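Long-range contact in BB0689 (Borrelia burgdorferi, PDB 4D53), which is an outer surface lipoprotein of the bacterial CAP superfamily whose molecular function is not firmly established: residues 75-83 against 101-110. Residues are numbered along the deposited sequence; the frame is centred on the assembly and turned at random.
Sequences FNLTREILA and HKEALINTDT
Arg79 leaves the strand 75-83 and reaches into the turn that follows helix 101-105, where it joins Glu103 and Asp109 in a salt-bridge network. Its CG lies beside the backbone N (chi1 -63°) and the chain then runs extended to NE, which carries the guanidinium past Ala104 to the acidic pair. Asp109 takes the NH2 end: Arg79 NH2 donates to Asp109 OD2 at 2.8 Å, a bent bond. The donor sits above the carboxylate plane, while the carboxylate lies at the guanidinium's edge. Glu103 crosses the arginine at about a right angle and brings its carboxylate to the same group; the modelled separation there is implausibly short, so the exact placement of that salt bridge is doubtful. Asn107 CB lies over one face of the guanidinium, 3.6 Å from Arg79 NE, a nitrogen that is buried without a polar partner.

In the CAP domain, strand 75-84 is an outermost strand of the mixed sheet, and helix 99-105 with its following loop packs against one side of it, while Thr78 and Glu80 leave the strand away from this loop, and their side chains touch helix 64-69. The axes of the segments 75-83 and 101-105 approach to 8.6 Å, with 125° between their N-to-C directions.

Apolar contacts lie on either side of Arg79 along the strand. Nearer the strand's C-terminal end, Ile81 sets CG2 against Ala104 CB at 3.5 Å; its CG1, held between the backbone N and carbonyl carbon (chi1 56°), sends CD1 to within 3.8 Å of Leu105 CD2. Trp95 touches both Ile81 and Leu105, and packs edge-to-face with the His101 ring. Nearer the N-terminal end, Leu77 CD2 rests 3.8 Å from Asp109 CB and 4.1 Å from Thr110 CG2.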
ATOM      1  N   PHE A  75       0.822 -11.165  12.102  1.00 42.14           N
ATOM      2  CA  PHE A  75       1.197  -9.749  12.072  1.00 36.90           C
ATOM      3  C   PHE A  75       0.741  -9.060  13.342  1.00 42.57           C
ATOM      4  O   PHE A  75      -0.401  -9.065  13.692  1.00 48.55           O
ATOM      5  CB  PHE A  75       0.608  -9.028  10.834  1.00 33.38           C
ATOM      6  CG  PHE A  75       1.267  -9.386   9.534  1.00 30.87           C
ATOM      7  CD1 PHE A  75       2.389  -8.713   9.122  1.00 30.17           C
ATOM      8  CD2 PHE A  75       0.746 -10.367   8.716  1.00 29.31           C
ATOM      9  CE1 PHE A  75       3.019  -9.028   7.939  1.00 30.55           C
ATOM     10  CE2 PHE A  75       1.340 -10.687   7.501  1.00 27.18           C
ATOM     11  CZ  PHE A  75       2.463  -9.993   7.098  1.00 29.03           C
ATOM     12  N   ASN A  76       1.670  -8.465  14.049  1.00 45.76           N
ATOM     13  CA  ASN A  76       1.332  -7.790  15.285  1.00 48.90           C
ATOM     14  C   ASN A  76       1.612  -6.327  15.177  1.00 41.58           C
ATOM     15  O   ASN A  76       1.375  -5.600  16.118  1.00 40.53           O
ATOM     16  CB  ASN A  76       2.103  -8.389  16.483  1.00 52.29           C
ATOM     17  CG  ASN A  76       3.616  -8.305  16.322  1.00 55.23           C
ATOM     18  OD1 ASN A  76       4.140  -8.183  15.228  1.00 55.11           O
ATOM     19  ND2 ASN A  76       4.321  -8.402  17.426  1.00 59.45           N
ATOM     20  N   LEU A  77       2.086  -5.869  14.030  1.00 41.85           N
ATOM     21  CA  LEU A  77       2.229  -4.431  13.859  1.00 38.69           C
ATOM     22  C   LEU A  77       2.039  -4.139  12.395  1.00 45.54           C
ATOM     23  O   LEU A  77       2.660  -4.814  11.595  1.00 38.87           O
ATOM     24  CB  LEU A  77       3.606  -4.019  14.227  1.00 47.83           C
ATOM     25  CG  LEU A  77       3.655  -2.581  14.698  1.00 51.89           C
ATOM     26  CD1 LEU A  77       4.698  -2.529  15.841  1.00 49.25           C
ATOM     27  CD2 LEU A  77       3.931  -1.692  13.489  1.00 52.33           C
ATOM     28  N   THR A  78       1.225  -3.121  12.060  1.00 38.00           N
ATOM     29  CA  THR A  78       0.970  -2.802  10.653  1.00 38.81           C
ATOM     30  C   THR A  78       0.728  -1.311  10.366  1.00 37.30           C
ATOM     31  O   THR A  78       0.307  -0.563  11.281  1.00 35.98           O
ATOM     32  CB  THR A  78      -0.219  -3.595  10.172  1.00 43.42           C
ATOM     33  OG1 THR A  78      -0.263  -3.498   8.738  1.00 58.80           O
ATOM     34  CG2 THR A  78      -1.511  -3.043  10.794  1.00 41.99           C
ATOM     35  N   ARG A  79       1.026  -0.868   9.125  1.00 30.17           N
ATOM     36  CA  ARG A  79       0.641   0.494   8.658  1.00 28.75           C
ATOM     37  C   ARG A  79       0.087   0.407   7.252  1.00 25.34           C
ATOM     38  O   ARG A  79       0.496  -0.494   6.492  1.00 22.24           O
ATOM     39  CB  ARG A  79       1.801   1.410   8.549  1.00 31.48           C
ATOM     40  CG  ARG A  79       2.439   1.637   9.909  1.00 40.65           C
ATOM     41  CD  ARG A  79       3.871   1.905   9.703  1.00 39.60           C
ATOM     42  NE  ARG A  79       4.578   2.040  10.982  1.00 47.36           N
ATOM     43  CZ  ARG A  79       4.455   3.092  11.760  1.00 42.35           C
ATOM     44  NH1 ARG A  79       3.632   4.074  11.414  1.00 39.47           N
ATOM     45  NH2 ARG A  79       5.199   3.202  12.848  1.00 41.49           N
ATOM     46  N   GLU A  80      -0.724   1.405   6.899  1.00 21.21           N
ATOM     47  CA  GLU A  80      -1.384   1.442   5.578  1.00 20.65           C
ATOM     48  C   GLU A  80      -1.304   2.840   5.038  1.00 20.36           C
ATOM     49  O   GLU A  80      -1.623   3.814   5.783  1.00 20.97           O
ATOM     50  CB  GLU A  80      -2.836   1.038   5.724  1.00 20.90           C
ATOM     51  CG  GLU A  80      -3.619   1.200   4.411  1.00 21.40           C
ATOM     52  CD  GLU A  80      -5.055   0.691   4.559  1.00 24.93           C
ATOM     53  OE1 GLU A  80      -5.937   1.480   5.017  1.00 23.89           O
ATOM     54  OE2 GLU A  80      -5.284  -0.494   4.191  1.00 24.77           O
ATOM     55  N   ILE A  81      -0.907   2.997   3.772  1.00 18.33           N
ATOM     56  CA  ILE A  81      -1.012   4.256   3.080  1.00 17.25           C
ATOM     57  C   ILE A  81      -1.836   4.088   1.794  1.00 19.77           C
ATOM     58  O   ILE A  81      -1.660   3.073   1.101  1.00 20.29           O
ATOM     59  CB  ILE A  81       0.369   4.909   2.774  1.00 19.21           C
ATOM     60  CG1 ILE A  81       1.261   3.990   1.983  1.00 18.04           C
ATOM     61  CG2 ILE A  81       1.149   5.254   4.117  1.00 20.51           C
ATOM     62  CD1 ILE A  81       2.649   4.484   1.542  1.00 19.47           C
ATOM     63  N   LEU A  82      -2.627   5.121   1.467  1.00 16.90           N
ATOM     64  CA  LEU A  82      -3.438   5.167   0.305  1.00 17.76           C
ATOM     65  C   LEU A  82      -3.121   6.323  -0.532  1.00 18.76           C
ATOM     66  O   LEU A  82      -2.674   7.367  -0.016  1.00 17.34           O
ATOM     67  CB  LEU A  82      -4.922   5.219   0.756  1.00 17.60           C
ATOM     68  CG  LEU A  82      -5.349   4.231   1.828  1.00 19.68           C
ATOM     69  CD1 LEU A  82      -6.739   4.517   2.331  1.00 20.64           C
ATOM     70  CD2 LEU A  82      -5.332   2.787   1.264  1.00 19.62           C
ATOM     71  N   ALA A  83      -3.448   6.260  -1.812  1.00 15.64           N
ATOM     72  CA  ALA A  83      -3.417   7.366  -2.730  1.00 16.84           C
ATOM     73  C   ALA A  83      -4.426   7.164  -3.843  1.00 20.07           C
ATOM     74  O   ALA A  83      -4.703   6.037  -4.214  1.00 17.20           O
ATOM     75  CB  ALA A  83      -2.053   7.618  -3.334  1.00 17.91           C
ATOM     76  N   HIS A 101       1.719  10.045   6.345  1.00 18.27           N
ATOM     77  CA  HIS A 101       2.244   9.180   5.293  1.00 19.73           C
ATOM     78  C   HIS A 101       3.755   9.026   5.218  1.00 19.65           C
ATOM     79  O   HIS A 101       4.290   7.910   4.981  1.00 20.59           O
ATOM     80  CB  HIS A 101       1.666   9.489   3.922  1.00 19.22           C
ATOM     81  CG  HIS A 101       0.200   9.696   3.947  1.00 23.90           C
ATOM     82  ND1 HIS A 101      -0.401  10.649   3.174  1.00 31.92           N
ATOM     83  CD2 HIS A 101      -0.787   9.101   4.628  1.00 35.59           C
ATOM     84  CE1 HIS A 101      -1.699  10.623   3.371  1.00 39.33           C
ATOM     85  NE2 HIS A 101      -1.963   9.695   4.247  1.00 27.29           N
ATOM     86  N   LYS A 102       4.469  10.112   5.401  1.00 17.26           N
ATOM     87  CA  LYS A 102       5.918  10.054   5.492  1.00 18.34           C
ATOM     88  C   LYS A 102       6.356   9.086   6.634  1.00 19.83           C
ATOM     89  O   LYS A 102       7.256   8.311   6.420  1.00 24.27           O
ATOM     90  CB  LYS A 102       6.488  11.446   5.754  1.00 18.91           C
ATOM     91  CG  LYS A 102       7.993  11.455   5.905  1.00 20.56           C
ATOM     92  CD  LYS A 102       8.592  12.839   5.850  1.00 23.92           C
ATOM     93  CE  LYS A 102      10.084  12.790   6.173  1.00 26.68           C
ATOM     94  NZ  LYS A 102      10.664  14.091   5.852  1.00 30.59           N
ATOM     95  N   GLU A 103       5.756   9.188   7.777  1.00 21.19           N
ATOM     96  CA  GLU A 103       6.070   8.334   8.950  1.00 24.40           C
ATOM     97  C   GLU A 103       6.031   6.867   8.548  1.00 25.61           C
ATOM     98  O   GLU A 103       6.923   6.085   8.908  1.00 23.45           O
ATOM     99  CB  GLU A 103       5.078   8.575  10.060  1.00 27.79           C
ATOM    100  CG  GLU A 103       5.511   8.115  11.421  1.00 40.03           C
ATOM    101  CD  GLU A 103       5.381   6.639  11.656  1.00 47.68           C
ATOM    102  OE1 GLU A 103       4.521   5.978  10.976  1.00 48.89           O
ATOM    103  OE2 GLU A 103       6.178   6.121  12.508  1.00 53.12           O
ATOM    104  N   ALA A 104       5.006   6.477   7.781  1.00 20.75           N
ATOM    105  CA  ALA A 104       4.945   5.106   7.277  1.00 20.86           C
ATOM    106  C   ALA A 104       6.041   4.760   6.343  1.00 20.22           C
ATOM    107  O   ALA A 104       6.670   3.666   6.472  1.00 20.58           O
ATOM    108  CB  ALA A 104       3.541   4.859   6.663  1.00 22.26           C
ATOM    109  N   LEU A 105       6.332   5.613   5.355  1.00 19.60           N
ATOM    110  CA  LEU A 105       7.375   5.303   4.396  1.00 18.90           C
ATOM    111  C   LEU A 105       8.749   5.121   5.018  1.00 23.01           C
ATOM    112  O   LEU A 105       9.550   4.329   4.526  1.00 20.59           O
ATOM    113  CB  LEU A 105       7.511   6.392   3.359  1.00 21.86           C
ATOM    114  CG  LEU A 105       6.426   6.585   2.330  1.00 22.80           C
ATOM    115  CD1 LEU A 105       6.710   7.840   1.461  1.00 24.11           C
ATOM    116  CD2 LEU A 105       6.394   5.346   1.428  1.00 25.26           C
ATOM    117  N   ILE A 106       9.033   5.850   6.068  1.00 21.34           N
ATOM    118  CA  ILE A 106      10.364   5.759   6.681  1.00 23.82           C
ATOM    119  C   ILE A 106      10.346   5.006   8.054  1.00 21.33           C
ATOM    120  O   ILE A 106      11.265   5.200   8.854  1.00 22.17           O
ATOM    121  CB  ILE A 106      11.031   7.183   6.809  1.00 24.27           C
ATOM    122  CG1 ILE A 106      10.285   8.061   7.789  1.00 28.66           C
ATOM    123  CG2 ILE A 106      11.181   7.781   5.443  1.00 26.28           C
ATOM    124  CD1 ILE A 106      11.067   9.339   8.180  1.00 32.57           C
ATOM    125  N   ASN A 107       9.313   4.220   8.314  1.00 21.90           N
ATOM    126  CA  ASN A 107       9.182   3.486   9.571  1.00 22.85           C
ATOM    127  C   ASN A 107      10.307   2.422   9.758  1.00 23.28           C
ATOM    128  O   ASN A 107      10.814   1.854   8.798  1.00 22.52           O
ATOM    129  CB  ASN A 107       7.809   2.930   9.762  1.00 24.73           C
ATOM    130  CG  ASN A 107       7.612   1.595   9.113  1.00 27.40           C
ATOM    131  OD1 ASN A 107       7.241   1.435   7.919  1.00 25.87           O
ATOM    132  ND2 ASN A 107       8.002   0.589   9.874  1.00 24.02           N
ATOM    133  N   THR A 108      10.648   2.185  11.022  1.00 26.51           N
ATOM    134  CA  THR A 108      11.613   1.115  11.394  1.00 27.67           C
ATOM    135  C   THR A 108      10.954   0.001  12.123  1.00 27.38           C
ATOM    136  O   THR A 108      11.649  -0.874  12.622  1.00 29.72           O
ATOM    137  CB  THR A 108      12.717   1.648  12.366  1.00 26.27           C
ATOM    138  OG1 THR A 108      12.125   2.205  13.540  1.00 29.28           O
ATOM    139  CG2 THR A 108      13.518   2.582  11.702  1.00 29.60           C
ATOM    140  N   ASP A 109       9.625  -0.006  12.205  1.00 26.04           N
ATOM    141  CA  ASP A 109       8.881  -0.951  12.967  1.00 28.73           C
ATOM    142  C   ASP A 109       8.547  -2.223  12.178  1.00 30.38           C
ATOM    143  O   ASP A 109       8.005  -3.128  12.771  1.00 37.37           O
ATOM    144  CB  ASP A 109       7.503  -0.463  13.384  1.00 36.33           C
ATOM    145  CG  ASP A 109       7.491   0.667  14.320  1.00 44.82           C
ATOM    146  OD1 ASP A 109       8.580   1.028  14.886  1.00 48.97           O
ATOM    147  OD2 ASP A 109       6.316   1.180  14.423  1.00 39.56           O
ATOM    148  N   THR A 110       8.632  -2.196  10.847  1.00 26.27           N
ATOM    149  CA  THR A 110       8.016  -3.262  10.011  1.00 24.88           C
ATOM    150  C   THR A 110       9.158  -3.852   9.205  1.00 23.45           C
ATOM    151  O   THR A 110      10.129  -3.155   8.958  1.00 25.36           O
ATOM    152  CB  THR A 110       6.884  -2.721   9.070  1.00 23.59           C
ATOM    153  OG1 THR A 110       7.456  -1.698   8.240  1.00 23.32           O
ATOM    154  CG2 THR A 110       5.700  -2.228   9.843  1.00 27.34           C
TER